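Farnesyltransferase, putative (Trypanosoma cruzi, PDB 3WCA) probably catalyses the magnesium-dependent, NAD(P)H-using condensation of two farnesyl diphosphate molecules to squalene, the committed step toward lanosterol. Local coordinates at residues Y157-L167 and N194-I205. The protein carries 1 engineered substitution. Numbering follows the deposited sequence.
With FPS (S-[(2E,6E)-3,7,11-trimethyldodeca-2,6,10-trienyl] trihydrogen thiodiphosphate), chain E.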
# COMPACT_ATOMS: atom_id res chain seq x y z
N TYR A 157 1.20 -10.48 10.10
CA TYR A 157 0.50 -9.80 9.01
C TYR A 157 0.69 -8.28 9.16
O TYR A 157 1.19 -7.62 8.25
CB TYR A 157 -0.98 -10.18 9.04
CG TYR A 157 -1.89 -9.59 7.96
CD1 TYR A 157 -1.49 -9.54 6.62
CD2 TYR A 157 -3.19 -9.19 8.27
CE1 TYR A 157 -2.39 -9.12 5.61
CE2 TYR A 157 -4.08 -8.77 7.28
CZ TYR A 157 -3.68 -8.74 5.96
OH TYR A 157 -4.59 -8.35 4.99
N ASP A 158 0.31 -7.75 10.32
CA ASP A 158 0.45 -6.33 10.61
C ASP A 158 1.89 -5.82 10.52
O ASP A 158 2.13 -4.75 9.96
CB ASP A 158 -0.08 -6.04 12.01
CG ASP A 158 -1.58 -5.90 12.03
OD1 ASP A 158 -2.24 -6.49 11.15
OD2 ASP A 158 -2.11 -5.22 12.92
N LEU A 159 2.84 -6.57 11.06
CA LEU A 159 4.23 -6.13 11.02
C LEU A 159 4.77 -6.11 9.59
O LEU A 159 5.47 -5.18 9.21
CB LEU A 159 5.11 -7.00 11.92
CG LEU A 159 6.59 -6.59 12.04
CD1 LEU A 159 6.71 -5.19 12.65
CD2 LEU A 159 7.35 -7.64 12.90
N TYR A 160 4.44 -7.13 8.81
CA TYR A 160 4.90 -7.17 7.43
C TYR A 160 4.31 -5.99 6.63
O TYR A 160 5.00 -5.40 5.80
CB TYR A 160 4.52 -8.50 6.74
CG TYR A 160 4.96 -8.56 5.29
CD1 TYR A 160 6.29 -8.81 4.95
CD2 TYR A 160 4.05 -8.30 4.26
CE1 TYR A 160 6.71 -8.80 3.62
CE2 TYR A 160 4.46 -8.28 2.92
CZ TYR A 160 5.78 -8.53 2.61
OH TYR A 160 6.19 -8.50 1.29
N CYS A 161 3.05 -5.67 6.90
CA CYS A 161 2.40 -4.56 6.22
C CYS A 161 3.10 -3.27 6.62
O CYS A 161 3.25 -2.36 5.80
CB CYS A 161 0.90 -4.48 6.59
SG CYS A 161 -0.11 -5.75 5.79
N HIS A 162 3.54 -3.21 7.87
CA HIS A 162 4.25 -2.04 8.38
C HIS A 162 5.53 -1.81 7.58
O HIS A 162 5.79 -0.71 7.12
CB HIS A 162 4.59 -2.24 9.87
CG HIS A 162 5.61 -1.27 10.39
ND1 HIS A 162 5.33 0.06 10.59
CD2 HIS A 162 6.90 -1.44 10.75
CE1 HIS A 162 6.41 0.67 11.04
NE2 HIS A 162 7.38 -0.22 11.15
N TYR A 163 6.31 -2.87 7.41
CA TYR A 163 7.57 -2.79 6.68
C TYR A 163 7.46 -2.42 5.21
O TYR A 163 8.33 -1.72 4.68
CB TYR A 163 8.35 -4.12 6.76
CG TYR A 163 8.92 -4.49 8.12
CD1 TYR A 163 9.73 -3.61 8.84
CD2 TYR A 163 8.68 -5.75 8.67
CE1 TYR A 163 10.29 -3.98 10.07
CE2 TYR A 163 9.22 -6.13 9.90
CZ TYR A 163 10.03 -5.24 10.60
OH TYR A 163 10.56 -5.63 11.81
N VAL A 164 6.42 -2.89 4.53
CA VAL A 164 6.33 -2.61 3.11
C VAL A 164 5.35 -1.52 2.69
O VAL A 164 5.33 -1.14 1.53
CB VAL A 164 6.02 -3.90 2.29
CG1 VAL A 164 7.07 -4.99 2.62
CG2 VAL A 164 4.59 -4.39 2.58
N ALA A 165 4.56 -1.02 3.64
CA ALA A 165 3.56 -0.00 3.36
C ALA A 165 3.41 1.02 4.49
O ALA A 165 3.34 2.22 4.25
CB ALA A 165 2.22 -0.66 3.07
N GLY A 166 3.33 0.53 5.72
CA GLY A 166 3.19 1.43 6.84
C GLY A 166 4.34 2.43 6.91
O GLY A 166 4.15 3.59 7.27
N LEU A 167 5.54 1.98 6.54
CA LEU A 167 6.71 2.84 6.55
C LEU A 167 6.66 3.89 5.44
O LEU A 167 7.24 4.97 5.56
CB LEU A 167 7.99 2.01 6.44
CG LEU A 167 8.47 1.33 7.73
CD1 LEU A 167 9.69 0.48 7.46
CD2 LEU A 167 8.81 2.41 8.76
N ASN A 194 0.85 4.99 9.77
CA ASN A 194 1.05 3.56 9.58
C ASN A 194 -0.29 2.92 9.22
O ASN A 194 -0.34 2.01 8.39
CB ASN A 194 1.60 2.93 10.86
CG ASN A 194 1.93 1.47 10.68
OD1 ASN A 194 2.90 1.12 10.00
ND2 ASN A 194 1.11 0.60 11.26
N HIS A 195 -1.36 3.36 9.87
CA HIS A 195 -2.69 2.85 9.58
C HIS A 195 -3.00 3.12 8.10
O HIS A 195 -3.53 2.26 7.40
CB HIS A 195 -3.73 3.55 10.45
CG HIS A 195 -3.85 2.98 11.83
ND1 HIS A 195 -4.35 1.72 12.08
CD2 HIS A 195 -3.55 3.50 13.04
CE1 HIS A 195 -4.36 1.49 13.38
NE2 HIS A 195 -3.87 2.56 13.99
N MET A 196 -2.68 4.33 7.63
CA MET A 196 -2.93 4.72 6.25
C MET A 196 -2.26 3.72 5.30
O MET A 196 -2.88 3.26 4.35
CB MET A 196 -2.38 6.14 5.99
CG MET A 196 -3.21 7.27 6.63
SD MET A 196 -4.56 7.86 5.54
CE MET A 196 -3.56 8.53 4.18
N GLY A 197 -1.00 3.38 5.58
CA GLY A 197 -0.31 2.43 4.75
C GLY A 197 -0.92 1.03 4.83
O GLY A 197 -1.04 0.34 3.81
N LEU A 198 -1.33 0.62 6.03
CA LEU A 198 -1.91 -0.70 6.20
C LEU A 198 -3.23 -0.86 5.49
O LEU A 198 -3.49 -1.92 4.91
CB LEU A 198 -2.07 -1.05 7.68
CG LEU A 198 -0.93 -1.91 8.25
CD1 LEU A 198 0.38 -1.18 8.07
CD2 LEU A 198 -1.18 -2.21 9.73
N PHE A 199 -4.07 0.17 5.50
CA PHE A 199 -5.35 0.07 4.83
C PHE A 199 -5.16 -0.19 3.35
O PHE A 199 -5.87 -1.00 2.76
CB PHE A 199 -6.17 1.35 5.01
CG PHE A 199 -7.59 1.22 4.48
CD1 PHE A 199 -8.45 0.23 4.98
CD2 PHE A 199 -8.06 2.08 3.49
CE1 PHE A 199 -9.75 0.10 4.50
CE2 PHE A 199 -9.37 1.95 2.99
CZ PHE A 199 -10.21 0.97 3.49
N LEU A 200 -4.19 0.49 2.74
CA LEU A 200 -3.94 0.30 1.32
C LEU A 200 -3.35 -1.08 1.04
O LEU A 200 -3.82 -1.79 0.15
CB LEU A 200 -2.97 1.36 0.76
CG LEU A 200 -3.32 2.86 0.86
CD1 LEU A 200 -2.33 3.66 -0.01
CD2 LEU A 200 -4.75 3.09 0.39
N GLN A 201 -2.32 -1.45 1.79
CA GLN A 201 -1.67 -2.72 1.56
C GLN A 201 -2.64 -3.88 1.77
O GLN A 201 -2.69 -4.78 0.95
CB GLN A 201 -0.44 -2.87 2.48
CG GLN A 201 0.44 -4.09 2.18
CD GLN A 201 1.02 -4.08 0.76
OE1 GLN A 201 1.51 -3.06 0.29
NE2 GLN A 201 0.98 -5.22 0.09
N LYS A 202 -3.42 -3.84 2.84
CA LYS A 202 -4.35 -4.92 3.12
C LYS A 202 -5.45 -5.06 2.07
O LYS A 202 -5.81 -6.18 1.71
CB LYS A 202 -4.95 -4.75 4.52
CG LYS A 202 -3.94 -4.98 5.64
CD LYS A 202 -4.61 -5.09 7.01
CE LYS A 202 -3.59 -5.30 8.12
NZ LYS A 202 -4.23 -5.40 9.47
N THR A 203 -5.97 -3.94 1.57
CA THR A 203 -7.02 -4.02 0.56
C THR A 203 -6.42 -4.66 -0.69
O THR A 203 -7.08 -5.45 -1.35
CB THR A 203 -7.59 -2.63 0.23
OG1 THR A 203 -8.13 -2.05 1.42
CG2 THR A 203 -8.72 -2.75 -0.79
N ASN A 204 -5.17 -4.36 -1.00
CA ASN A 204 -4.58 -4.97 -2.17
C ASN A 204 -4.32 -6.45 -1.93
O ASN A 204 -4.58 -7.27 -2.80
CB ASN A 204 -3.28 -4.27 -2.57
CG ASN A 204 -3.51 -2.86 -3.11
OD1 ASN A 204 -4.63 -2.49 -3.47
ND2 ASN A 204 -2.45 -2.07 -3.17
N ILE A 205 -3.82 -6.81 -0.75
CA ILE A 205 -3.55 -8.21 -0.44
C ILE A 205 -4.85 -9.03 -0.54
O ILE A 205 -4.85 -10.17 -1.03
CB ILE A 205 -2.92 -8.35 0.98
CG1 ILE A 205 -1.41 -8.06 0.89
CG2 ILE A 205 -3.15 -9.77 1.54
CD1 ILE A 205 -0.70 -8.00 2.24
C1 FPS E . 1.62 -1.16 -4.32
S1 FPS E . 2.49 -0.33 -5.75
C2 FPS E . 1.96 -0.42 -3.00
C3 FPS E . 1.17 -0.15 -1.88
C4 FPS E . -0.28 -0.58 -1.73
C5 FPS E . 1.81 0.63 -0.76
C6 FPS E . 2.03 2.16 -0.96
C7 FPS E . 1.70 2.83 0.35
C8 FPS E . 1.43 4.13 0.55
C10 FPS E . 1.14 4.54 2.01
C9 FPS E . 1.39 5.17 -0.56
C11 FPS E . 0.21 5.73 2.10
C12 FPS E . 0.37 6.37 3.45
C13 FPS E . 0.24 7.69 3.71
C14 FPS E . -0.10 8.74 2.64
C15 FPS E . 0.43 8.16 5.15
PA FPS E . 1.17 0.88 -6.78
O1A FPS E . 0.47 1.86 -5.80
O2A FPS E . 1.98 1.66 -7.79
O3A FPS E . 0.12 0.09 -7.83
PB FPS E . -0.93 -1.23 -7.72
O1B FPS E . -2.30 -0.91 -8.39
O2B FPS E . -0.31 -2.44 -8.51
O3B FPS E . -1.25 -1.54 -6.20
O HOH W 1 1.67 -2.36 11.91
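The edge of the His162 ring meets Asn194 OD1: His162 ND1 donates to Asn194 OD1 at 2.7 Å, almost straight (174°) and in the ring plane. The ring and amide planes are turned 53° apart. On the amide side the donor stands above the carbonyl plane and not on a lone pair. Asn194 OD1 also rests 3.2 Å from Gly166 CA, and a water bridges Asn194 ND2 to the carbonyl O of Asp158, so both ends of the amide are held.

At the other end, Lys202 runs extended beyond CG past the Tyr157 ring, Lys202 CE 3.6 Å from Tyr157 CE2, and reaches Asp158. Lys202 NZ forms a salt bridge with Asp158 OD1 (2.8 Å), approaching from above the carboxylate plane; Asp256 and His260 share this ammonium. Ile205 CD1 lies at the tyrosine ring edge, beside CE1.

Between these polar ends the packing is knobs-into-holes. Cys161 enters among Leu198, Gln201, Lys202 and Ile205, Cys161 CB 3.6 Å from Leu198 CG, and Leu198 sits in turn among Asp158, Cys161, His162 and Gly166. Close approach (axes 7.1 Å apart, crossing at 104°) is possible where Gly166, at the end of the wider pi-type turn 162-166, faces Gly197.

Gln201 has CG anti to its backbone N and bends at chi2, packing CB on Ala165 CB while OE1 nears C3 of the farnesyl thiodiphosphate. Helices 154-179 and 191-207 thus cross beside the prenyl chain in the all-helical squalene synthase core, with helices 261-269 and 274-294 packing against the latter and helix 126-147 against the former.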